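Local coordinates for DUF3013 family protein (Enterococcus faecalis, PDB 3NAT), which is of unknown function and belongs to the DUF3013 family, folding as an alpha-beta half sandwich, at residues A[10-15]-A[103-108]; A[19-24]-A[110-115]; A[34-39]-A[71-76]; A[98-103]-A[156-161]. All blocks are in the same frame, centred on the assembly; numbering follows the deposited sequence.

Contact 1 (A[10-15]-A[103-108]); sequences LTYLEE and VLDGFI
Tyr12 and Leu13 of helix 9-20 reach across to Leu104, Asp105, Phe107 and Ile108 of helix 101-125. The two helical segments run in roughly the same direction. Their axes are 10.8 Å apart and 29° from parallel, and the side chains bridge the gap. Tyr12 holds CG anti to its backbone N (chi1 -171°), with the side chain directed at the other helix. It crosses the Asp105 side chain at about a right angle. Tyr12 OH donates to Asp105 OD1 at 2.4 Å, and OD1 accepts with its syn lone pair, on the side of OD2. OD1 sits at the ring edge, near the ring plane, yet the ring and the carboxylate are turned 42° against each other. Lys101 NZ is also hydrogen-bonded to Tyr12 OH and makes a long, weak ion pair with Asp105 OD2. This lysine would tend to keep the carboxylate charged, while the nearby Glu154 carboxylate would work against it. On the side toward the sheet the contact is apolar. Tyr12 CE1 lies 3.7 Å from Leu104 CB, and these two side chains cross obliquely. Leu13 works through one methyl. Leu13 CD2 is 3.8 Å from Leu104 CD1, and here the leucines cross at about a right angle. Leu13 CD2 is 4.2 Å from Ile108 CD1 and 4.3 Å from Phe107 CD2. Leu13 and Phe107 both also touch Phe74 of the sheet, with the two phenylalanine rings edge-to-face. The arrangement is small-angle helix-helix packing in a helical layer on one face of a beta-sheet, as expected in an alpha-beta half sandwich.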
# COMPACT_ATOMS: atom_id res chain seq x y z
N LEU A 10 13.72 -10.97 5.19
CA LEU A 10 13.61 -11.25 6.61
C LEU A 10 14.97 -11.39 7.27
O LEU A 10 15.26 -10.76 8.29
CB LEU A 10 12.80 -12.52 6.83
CG LEU A 10 11.62 -12.30 7.78
CD1 LEU A 10 11.11 -13.62 8.32
CD2 LEU A 10 12.02 -11.38 8.92
N THR A 11 15.81 -12.23 6.70
CA THR A 11 17.09 -12.47 7.32
C THR A 11 17.92 -11.21 7.19
O THR A 11 18.55 -10.77 8.15
CB THR A 11 17.78 -13.66 6.67
OG1 THR A 11 18.53 -13.23 5.52
CG2 THR A 11 16.73 -14.66 6.24
N TYR A 12 17.89 -10.61 6.01
CA TYR A 12 18.72 -9.45 5.76
C TYR A 12 18.39 -8.32 6.73
O TYR A 12 19.28 -7.68 7.29
CB TYR A 12 18.56 -8.95 4.34
CG TYR A 12 19.57 -7.89 4.02
CD1 TYR A 12 19.20 -6.56 3.95
CD2 TYR A 12 20.89 -8.21 3.84
CE1 TYR A 12 20.13 -5.58 3.67
CE2 TYR A 12 21.83 -7.24 3.56
CZ TYR A 12 21.44 -5.93 3.48
OH TYR A 12 22.37 -4.97 3.21
N LEU A 13 17.10 -8.08 6.93
CA LEU A 13 16.66 -7.09 7.90
C LEU A 13 17.15 -7.45 9.29
O LEU A 13 17.86 -6.68 9.93
CB LEU A 13 15.14 -7.00 7.91
CG LEU A 13 14.56 -6.22 6.74
CD1 LEU A 13 13.04 -6.26 6.79
CD2 LEU A 13 15.07 -4.79 6.78
N GLU A 14 16.76 -8.62 9.76
CA GLU A 14 17.15 -9.08 11.08
C GLU A 14 18.65 -8.85 11.30
O GLU A 14 19.07 -8.30 12.32
CB GLU A 14 16.82 -10.55 11.22
CG GLU A 14 16.95 -11.05 12.63
CD GLU A 14 16.46 -12.47 12.77
OE1 GLU A 14 16.90 -13.16 13.71
OE2 GLU A 14 15.62 -12.89 11.94
N GLU A 15 19.44 -9.26 10.32
CA GLU A 15 20.88 -9.08 10.34
C GLU A 15 21.26 -7.61 10.50
O GLU A 15 21.94 -7.22 11.44
CB GLU A 15 21.46 -9.65 9.05
CG GLU A 15 22.98 -9.65 8.96
CD GLU A 15 23.48 -10.20 7.63
OE1 GLU A 15 22.64 -10.61 6.79
OE2 GLU A 15 24.71 -10.22 7.41
N VAL A 103 17.79 -0.22 -1.16
CA VAL A 103 16.59 0.22 -0.47
C VAL A 103 16.53 -0.35 0.94
O VAL A 103 16.23 0.36 1.89
CB VAL A 103 15.35 -0.27 -1.20
CG1 VAL A 103 14.10 0.05 -0.40
CG2 VAL A 103 15.31 0.34 -2.58
N LEU A 104 16.80 -1.64 1.06
CA LEU A 104 16.84 -2.25 2.38
C LEU A 104 17.85 -1.50 3.22
O LEU A 104 17.64 -1.25 4.40
CB LEU A 104 17.25 -3.72 2.28
CG LEU A 104 16.17 -4.80 2.20
CD1 LEU A 104 14.96 -4.41 3.01
CD2 LEU A 104 15.76 -5.05 0.77
N ASP A 105 18.97 -1.14 2.60
CA ASP A 105 20.05 -0.48 3.31
C ASP A 105 19.73 0.96 3.67
O ASP A 105 19.98 1.39 4.78
CB ASP A 105 21.33 -0.54 2.49
CG ASP A 105 21.98 -1.91 2.54
OD1 ASP A 105 21.62 -2.68 3.46
OD2 ASP A 105 22.84 -2.21 1.68
N GLY A 106 19.17 1.69 2.71
CA GLY A 106 18.78 3.07 2.96
C GLY A 106 17.76 3.11 4.07
O GLY A 106 17.69 4.03 4.88
N PHE A 107 16.94 2.07 4.11
CA PHE A 107 15.93 1.96 5.13
C PHE A 107 16.60 1.88 6.50
O PHE A 107 16.31 2.67 7.40
CB PHE A 107 15.09 0.73 4.87
CG PHE A 107 14.16 0.39 5.97
CD1 PHE A 107 12.90 0.98 6.03
CD2 PHE A 107 14.52 -0.52 6.95
CE1 PHE A 107 12.01 0.65 7.05
CE2 PHE A 107 13.64 -0.85 7.98
CZ PHE A 107 12.39 -0.26 8.03
N ILE A 108 17.51 0.92 6.65
CA ILE A 108 18.23 0.76 7.90
C ILE A 108 18.86 2.06 8.37
O ILE A 108 18.75 2.44 9.53
CB ILE A 108 19.33 -0.29 7.76
CG1 ILE A 108 18.72 -1.66 7.50
CG2 ILE A 108 20.18 -0.33 9.02
CD1 ILE A 108 17.75 -2.11 8.58

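Contact 2 (A[19-24]-A[110-115]); sequences KHLGDY and YLKVVL
Leu21 and Tyr24 make the main contacts with helix 101-125, and they do so with carbon atoms. Leu21 splits its two methyls between two residues. Leu21 CD1 lies 3.7 Å from Leu111 CD2, with the side chains crossing at about a right angle. Leu21 CD2 lies 3.4 Å from Lys112 CB and meets the lysine obliquely. Tyr24 lays one ring face over Leu115, and the two side chains slide past each other in opposite directions. Leu115 CB is 4.0 Å from the Tyr24 ring centroid and 17° off the ring normal, which makes a CH-pi contact. Lys112 NZ stands at the edge of the same ring, near its plane, 4.4 Å from Tyr24 CE2. Both Leu21 and Tyr24 are presented by the turn that joins helix 9-20 to strand 25-31. Leu21 is the first residue to leave helical backbone angles. A type I beta turn then runs from Leu21 to Tyr24, closed by Tyr24 N donating to Leu21 O at 3.3 Å. CG anti to the carbonyl carbon (chi1 -53° in Leu21, -71° in Tyr24) directs both side chains at the helix. Further out, the Tyr24 hydroxyl is hydrogen-bonded to Asp116 OD1, which fixes the far end of the ring. Outside the two segments, Asp116 OD1 is also the long, weak ionic partner of Lys112 NZ. Tyr24 also packs on Leu43, and Leu115 on Val41, both from strand 36-46.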
# COMPACT_ATOMS: atom_id res chain seq x y z
N LYS A 19 22.93 -5.27 13.58
CA LYS A 19 24.24 -4.73 13.28
C LYS A 19 24.29 -3.21 13.43
O LYS A 19 25.28 -2.67 13.92
CB LYS A 19 24.67 -5.13 11.87
CG LYS A 19 26.03 -4.59 11.46
CD LYS A 19 26.43 -5.08 10.07
CE LYS A 19 27.83 -4.63 9.70
NZ LYS A 19 28.14 -5.00 8.30
N HIS A 20 23.24 -2.52 13.02
CA HIS A 20 23.26 -1.06 13.00
C HIS A 20 22.34 -0.40 14.04
O HIS A 20 22.50 0.78 14.34
CB HIS A 20 22.95 -0.53 11.59
CG HIS A 20 23.90 -1.03 10.54
ND1 HIS A 20 25.15 -0.48 10.34
CD2 HIS A 20 23.78 -2.03 9.63
CE1 HIS A 20 25.76 -1.12 9.36
NE2 HIS A 20 24.95 -2.07 8.91
N LEU A 21 21.41 -1.16 14.60
CA LEU A 21 20.46 -0.63 15.57
C LEU A 21 20.35 -1.51 16.80
O LEU A 21 19.25 -1.77 17.29
CB LEU A 21 19.08 -0.50 14.93
CG LEU A 21 18.94 0.28 13.62
CD1 LEU A 21 17.54 0.08 13.08
CD2 LEU A 21 19.22 1.75 13.80
N GLY A 22 21.48 -1.98 17.31
CA GLY A 22 21.46 -2.81 18.50
C GLY A 22 21.06 -2.00 19.72
O GLY A 22 20.40 -2.51 20.63
N ASP A 23 21.47 -0.74 19.72
CA ASP A 23 21.21 0.18 20.83
C ASP A 23 19.73 0.51 20.95
O ASP A 23 19.31 1.13 21.93
CB ASP A 23 21.99 1.47 20.64
CG ASP A 23 23.49 1.23 20.56
OD1 ASP A 23 23.96 0.18 21.06
OD2 ASP A 23 24.19 2.10 20.00
N TYR A 24 18.95 0.11 19.96
CA TYR A 24 17.52 0.41 19.97
C TYR A 24 16.67 -0.85 20.12
O TYR A 24 17.13 -1.96 19.84
CB TYR A 24 17.12 1.17 18.70
CG TYR A 24 17.61 2.61 18.66
CD1 TYR A 24 16.95 3.61 19.36
CD2 TYR A 24 18.73 2.96 17.90
CE1 TYR A 24 17.39 4.93 19.32
CE2 TYR A 24 19.18 4.27 17.85
CZ TYR A 24 18.50 5.25 18.57
OH TYR A 24 18.94 6.56 18.53
N TYR A 110 18.31 5.24 7.37
CA TYR A 110 17.39 6.33 7.60
C TYR A 110 16.64 6.08 8.91
O TYR A 110 16.51 6.95 9.76
CB TYR A 110 16.42 6.48 6.45
CG TYR A 110 15.46 7.62 6.68
CD1 TYR A 110 15.93 8.84 7.15
CD2 TYR A 110 14.10 7.48 6.45
CE1 TYR A 110 15.09 9.89 7.37
CE2 TYR A 110 13.24 8.54 6.66
CZ TYR A 110 13.75 9.74 7.13
OH TYR A 110 12.93 10.82 7.37
N LEU A 111 16.16 4.85 9.07
CA LEU A 111 15.52 4.46 10.31
C LEU A 111 16.35 4.85 11.52
O LEU A 111 15.83 5.26 12.55
CB LEU A 111 15.29 2.96 10.31
CG LEU A 111 14.59 2.45 11.57
CD1 LEU A 111 13.26 3.19 11.80
CD2 LEU A 111 14.36 0.95 11.46
N LYS A 112 17.66 4.73 11.42
CA LYS A 112 18.50 5.10 12.54
C LYS A 112 18.36 6.60 12.78
O LYS A 112 18.14 7.03 13.91
CB LYS A 112 19.95 4.71 12.33
CG LYS A 112 20.85 5.18 13.46
CD LYS A 112 22.29 4.71 13.31
CE LYS A 112 23.21 5.57 14.16
NZ LYS A 112 22.69 5.75 15.55
N VAL A 113 18.48 7.39 11.72
CA VAL A 113 18.28 8.83 11.79
C VAL A 113 16.92 9.14 12.44
O VAL A 113 16.83 9.94 13.37
CB VAL A 113 18.30 9.45 10.38
CG1 VAL A 113 17.64 10.81 10.37
CG2 VAL A 113 19.70 9.55 9.87
N VAL A 114 15.88 8.48 11.93
CA VAL A 114 14.54 8.68 12.44
C VAL A 114 14.43 8.42 13.95
O VAL A 114 13.72 9.11 14.66
CB VAL A 114 13.53 7.82 11.63
CG1 VAL A 114 12.23 7.65 12.37
CG2 VAL A 114 13.29 8.43 10.28
N LEU A 115 15.15 7.42 14.44
CA LEU A 115 15.07 7.08 15.85
C LEU A 115 15.97 7.97 16.69
O LEU A 115 15.69 8.21 17.86
CB LEU A 115 15.42 5.60 16.07
CG LEU A 115 14.40 4.63 15.47
CD1 LEU A 115 14.68 3.18 15.80
CD2 LEU A 115 13.03 5.00 15.95

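Contact 3 (A[34-39]-A[71-76]); sequences NHTIEV and GLLFYN
Four backbone hydrogen bonds tie segment 34-39 to segment 71-76, two at each hydrogen-bonded pair. The segments belong to the two inner, antiparallel strands of the mixed four-stranded sheet. At the first pair, Ile37 N donates to Phe74 O at 2.9 Å and Phe74 N donates back to Ile37 O at 2.8 Å. At the second, Val39 N donates to Leu72 O at 2.8 Å, the straightest of the four bonds (174° at the hydrogen). Leu72 N returns a bond to Val39 O, on a lone pair in the carbonyl plane. Phe74 O is gripped twice. Ile37 N approaches in the carbonyl plane, and Thr36 OG1 donates to Phe74 O from 35° above it at 3.1 Å. Beyond the strand ends, Asn76 ND2 donates to a water at 2.8 Å, which is weakly linked to His35 ND1. Asn76 OD1 accepts from Gln78 N.

Ile37, Val39, Leu72 and Phe74 face the helices. Ile37 O and Val39 CG2 both lie at the edge of the Phe74 ring. Thr36, Glu38, Leu73 and Tyr75 project from the other face. There the Tyr75 side chain comes within about 4 Å of a bound zinc ion and of a citrate that is probably from the crystallisation liquor. It also packs on Pro77 of the second subunit. Leu73 crosses Thr36 at about a right angle and turns one methyl in between two neighbours, with Leu73 CD1 3.3 Å from Thr36 CG2 and 3.6 Å from Glu38 CB.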
# COMPACT_ATOMS: atom_id res chain seq x y z
N ASN A 34 -0.43 -12.56 5.41
CA ASN A 34 -0.69 -11.29 4.75
C ASN A 34 0.47 -10.82 3.88
O ASN A 34 0.42 -9.73 3.31
CB ASN A 34 -1.01 -10.22 5.80
CG ASN A 34 -1.70 -9.01 5.21
OD1 ASN A 34 -2.29 -9.08 4.14
ND2 ASN A 34 -1.63 -7.89 5.92
N HIS A 35 1.51 -11.65 3.77
CA HIS A 35 2.64 -11.34 2.91
C HIS A 35 3.26 -10.02 3.29
O HIS A 35 3.46 -9.14 2.45
CB HIS A 35 2.20 -11.29 1.46
CG HIS A 35 1.75 -12.61 0.93
ND1 HIS A 35 2.58 -13.45 0.22
CD2 HIS A 35 0.57 -13.26 1.04
CE1 HIS A 35 1.93 -14.55 -0.11
NE2 HIS A 35 0.70 -14.46 0.38
N THR A 36 3.57 -9.90 4.57
CA THR A 36 3.92 -8.62 5.14
C THR A 36 5.01 -8.79 6.19
O THR A 36 5.03 -9.77 6.92
CB THR A 36 2.69 -8.01 5.79
OG1 THR A 36 2.38 -6.78 5.13
CG2 THR A 36 2.92 -7.78 7.26
N ILE A 37 5.91 -7.83 6.25
CA ILE A 37 6.98 -7.86 7.23
C ILE A 37 7.01 -6.53 7.96
O ILE A 37 7.23 -5.50 7.33
CB ILE A 37 8.35 -8.06 6.58
CG1 ILE A 37 8.49 -9.48 6.03
CG2 ILE A 37 9.45 -7.77 7.56
CD1 ILE A 37 9.81 -9.73 5.29
N GLU A 38 6.80 -6.56 9.27
CA GLU A 38 6.70 -5.33 10.03
C GLU A 38 7.87 -5.16 10.97
O GLU A 38 8.24 -6.09 11.68
CB GLU A 38 5.40 -5.30 10.82
CG GLU A 38 5.22 -4.07 11.69
CD GLU A 38 3.92 -4.12 12.50
OE1 GLU A 38 3.30 -5.21 12.59
OE2 GLU A 38 3.51 -3.07 13.06
N VAL A 39 8.46 -3.97 10.97
CA VAL A 39 9.52 -3.64 11.90
C VAL A 39 8.95 -2.85 13.06
O VAL A 39 8.51 -1.73 12.88
CB VAL A 39 10.59 -2.78 11.23
CG1 VAL A 39 11.66 -2.39 12.23
CG2 VAL A 39 11.18 -3.51 10.05
N GLY A 71 5.50 1.16 14.14
CA GLY A 71 5.82 0.10 13.20
C GLY A 71 5.95 0.58 11.76
O GLY A 71 5.26 1.51 11.32
N LEU A 72 6.86 -0.08 11.04
CA LEU A 72 7.13 0.19 9.63
C LEU A 72 6.88 -1.08 8.82
O LEU A 72 7.43 -2.13 9.13
CB LEU A 72 8.57 0.66 9.46
CG LEU A 72 8.97 1.92 10.23
CD1 LEU A 72 9.27 1.61 11.68
CD2 LEU A 72 10.16 2.59 9.58
N LEU A 73 6.05 -0.99 7.79
CA LEU A 73 5.57 -2.20 7.12
C LEU A 73 6.07 -2.43 5.69
O LEU A 73 6.10 -1.52 4.87
CB LEU A 73 4.05 -2.23 7.12
CG LEU A 73 3.41 -3.55 6.72
CD1 LEU A 73 3.58 -4.56 7.84
CD2 LEU A 73 1.94 -3.33 6.43
N PHE A 74 6.44 -3.67 5.40
CA PHE A 74 6.77 -4.08 4.04
C PHE A 74 5.64 -4.95 3.52
O PHE A 74 5.24 -5.90 4.19
CB PHE A 74 8.05 -4.88 4.04
CG PHE A 74 9.27 -4.07 4.33
CD1 PHE A 74 9.91 -3.38 3.31
CD2 PHE A 74 9.78 -4.00 5.60
CE1 PHE A 74 11.04 -2.63 3.56
CE2 PHE A 74 10.92 -3.26 5.86
CZ PHE A 74 11.55 -2.57 4.84
N TYR A 75 5.12 -4.63 2.34
CA TYR A 75 3.96 -5.35 1.85
C TYR A 75 4.01 -5.60 0.36
O TYR A 75 4.63 -4.85 -0.39
CB TYR A 75 2.69 -4.57 2.16
CG TYR A 75 2.55 -3.30 1.36
CD1 TYR A 75 1.63 -3.20 0.31
CD2 TYR A 75 3.34 -2.20 1.62
CE1 TYR A 75 1.50 -2.03 -0.43
CE2 TYR A 75 3.23 -1.04 0.88
CZ TYR A 75 2.30 -0.95 -0.14
OH TYR A 75 2.19 0.22 -0.87
N ASN A 76 3.34 -6.68 -0.05
CA ASN A 76 3.14 -6.97 -1.46
C ASN A 76 1.84 -6.34 -1.91
O ASN A 76 0.78 -6.70 -1.41
CB ASN A 76 3.07 -8.48 -1.68
CG ASN A 76 3.02 -8.85 -3.15
OD1 ASN A 76 2.69 -8.02 -4.00
ND2 ASN A 76 3.35 -10.09 -3.46
O HOH W 1 4.69 -11.36 -1.35

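Contact 4 (A[98-103]-A[156-161]); sequences GLRKAV and EQWIAY
Strands 99-100 and 158-159, within segments 98-103 and 156-161, form a short two-stranded antiparallel sheet, and the first leads into helix 101-125. Leu99 and Ile159 are its hydrogen-bonded pair, with Leu99 N donating to Ile159 O at 3.1 Å and Ile159 N donating to Leu99 O at 2.8 Å. Lys101 N, at the start of the helix, donates to Gln157 O at 2.6 Å, and approaches nearly along the C=O axis. A water accepts from both Ala102 N and Gln157 N, so it bridges the helix start to the other segment. Gly98 CA makes a CA-H...O contact with Ile159 O.

Arg100, the N-cap residue, lies across Trp158. Arg100 CG sits over one face, 3.6 Å from the centroid of the six-membered ring and 19° off the normal, a CH-pi contact. The guanidinium does not lie flat on the indole; the two planes are 70° apart. Gly98 O is at the edge of the same ring, which also makes a cation-pi contact with Lys97. Trp158 NE1 donates weakly to Glu156 OE2. Glu156 OE2 is 4.2 Å from Arg100 NE, beyond a salt bridge, and the carboxylate stands almost perpendicular to the guanidinium (88°). Lys101 CG touches Ile159 CD1 at 3.5 Å, and Lys101 CD passes Gln157 NE2 at 3.6 Å. Its NZ turns to Tyr12 OH, its hydrogen-bond partner.

Lys101 N, and Ala102 N through the water, hold the helix start, while Arg100 and Lys101 act here mainly through their carbon chains and the nearby Glu156 charge probably adds mild attraction.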
# COMPACT_ATOMS: atom_id res chain seq x y z
N GLY A 98 11.47 -9.05 -4.43
CA GLY A 98 11.88 -8.41 -3.19
C GLY A 98 12.17 -6.93 -3.35
O GLY A 98 11.40 -6.20 -3.97
N LEU A 99 13.28 -6.49 -2.78
CA LEU A 99 13.68 -5.10 -2.88
C LEU A 99 15.14 -5.06 -3.24
O LEU A 99 15.90 -5.94 -2.86
CB LEU A 99 13.49 -4.37 -1.55
CG LEU A 99 12.09 -3.98 -1.07
CD1 LEU A 99 12.14 -3.53 0.38
CD2 LEU A 99 11.49 -2.89 -1.93
N ARG A 100 15.55 -4.03 -3.97
CA ARG A 100 16.96 -3.79 -4.18
C ARG A 100 17.61 -3.68 -2.81
O ARG A 100 17.02 -3.17 -1.85
CB ARG A 100 17.18 -2.51 -4.98
CG ARG A 100 16.98 -2.69 -6.48
CD ARG A 100 16.79 -1.35 -7.16
NE ARG A 100 17.87 -0.41 -6.85
CZ ARG A 100 17.71 0.79 -6.29
NH1 ARG A 100 16.49 1.22 -5.97
NH2 ARG A 100 18.76 1.56 -6.05
N LYS A 101 18.84 -4.17 -2.71
CA LYS A 101 19.58 -4.11 -1.47
C LYS A 101 19.68 -2.67 -0.99
O LYS A 101 19.53 -2.39 0.19
CB LYS A 101 20.96 -4.70 -1.69
CG LYS A 101 21.78 -4.91 -0.44
CD LYS A 101 23.13 -5.50 -0.81
CE LYS A 101 24.23 -4.89 0.02
NZ LYS A 101 24.15 -5.30 1.44
N ALA A 102 19.92 -1.76 -1.93
CA ALA A 102 20.14 -0.34 -1.62
C ALA A 102 18.99 0.25 -0.85
O ALA A 102 19.17 1.13 -0.02
CB ALA A 102 20.38 0.45 -2.89
N VAL A 103 17.79 -0.22 -1.16
CA VAL A 103 16.59 0.22 -0.47
C VAL A 103 16.53 -0.35 0.94
O VAL A 103 16.23 0.36 1.89
CB VAL A 103 15.35 -0.27 -1.20
CG1 VAL A 103 14.10 0.05 -0.40
CG2 VAL A 103 15.31 0.34 -2.58
N GLU A 156 23.93 -2.67 -7.95
CA GLU A 156 22.57 -3.13 -7.71
C GLU A 156 22.54 -4.61 -7.42
O GLU A 156 23.22 -5.40 -8.07
CB GLU A 156 21.67 -2.81 -8.91
CG GLU A 156 20.23 -3.26 -8.73
CD GLU A 156 19.39 -2.94 -9.94
OE1 GLU A 156 19.93 -2.39 -10.92
OE2 GLU A 156 18.18 -3.25 -9.92
N GLN A 157 21.75 -4.99 -6.43
CA GLN A 157 21.58 -6.37 -6.05
C GLN A 157 20.22 -6.47 -5.39
O GLN A 157 19.86 -5.62 -4.59
CB GLN A 157 22.67 -6.80 -5.07
CG GLN A 157 22.45 -8.19 -4.49
CD GLN A 157 23.45 -8.55 -3.40
OE1 GLN A 157 23.29 -9.56 -2.70
NE2 GLN A 157 24.49 -7.73 -3.25
N TRP A 158 19.47 -7.50 -5.74
CA TRP A 158 18.12 -7.65 -5.22
C TRP A 158 18.10 -8.66 -4.11
O TRP A 158 18.87 -9.62 -4.11
CB TRP A 158 17.16 -8.08 -6.32
CG TRP A 158 16.92 -7.01 -7.30
CD1 TRP A 158 17.76 -6.60 -8.30
CD2 TRP A 158 15.77 -6.18 -7.37
NE1 TRP A 158 17.18 -5.56 -8.99
CE2 TRP A 158 15.96 -5.28 -8.44
CE3 TRP A 158 14.58 -6.11 -6.63
CZ2 TRP A 158 15.01 -4.33 -8.79
CZ3 TRP A 158 13.64 -5.17 -6.99
CH2 TRP A 158 13.86 -4.29 -8.06
N ILE A 159 17.21 -8.44 -3.16
CA ILE A 159 17.10 -9.31 -2.02
C ILE A 159 15.66 -9.77 -1.93
O ILE A 159 14.77 -9.00 -1.60
CB ILE A 159 17.54 -8.59 -0.76
CG1 ILE A 159 19.06 -8.51 -0.75
CG2 ILE A 159 17.02 -9.32 0.48
CD1 ILE A 159 19.60 -7.59 0.29
N ALA A 160 15.46 -11.04 -2.26
CA ALA A 160 14.14 -11.57 -2.49
C ALA A 160 13.34 -11.74 -1.22
O ALA A 160 13.85 -11.58 -0.12
CB ALA A 160 14.23 -12.88 -3.21
N TYR A 161 12.07 -12.07 -1.40
CA TYR A 161 11.17 -12.33 -0.30
C TYR A 161 11.17 -13.82 -0.01
O TYR A 161 11.15 -14.64 -0.93
CB TYR A 161 9.78 -11.85 -0.67
CG TYR A 161 8.71 -12.07 0.37
CD1 TYR A 161 7.93 -13.21 0.36
CD2 TYR A 161 8.46 -11.12 1.34
CE1 TYR A 161 6.95 -13.42 1.30
CE2 TYR A 161 7.47 -11.31 2.29
CZ TYR A 161 6.72 -12.46 2.26
OH TYR A 161 5.74 -12.66 3.20
O HOH W 2 20.66 -2.38 -4.91

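In the fold
Contact 1 joins helices 9-20 and 101-125 directly; contact 2 joins the turn after the first to the second. Contact 1 is wholly buried, with one polar pair beside leucine packing. Contact 2 is partly buried and has no hydrogen bond between its segments. Contact 3 is also buried, but its chemistry is backbone pairing within the sheet. Its apolar face meets contact 1 through Phe74, Leu72 and Ile37. Contact 4 is nearer the surface and mixes strand pairing with exposed side chains. Lys101 links it to contact 1 through Tyr12, and Leu99 does so by packing on Leu104. Contacts 2 and 4 do not touch, although both use helix 101-125.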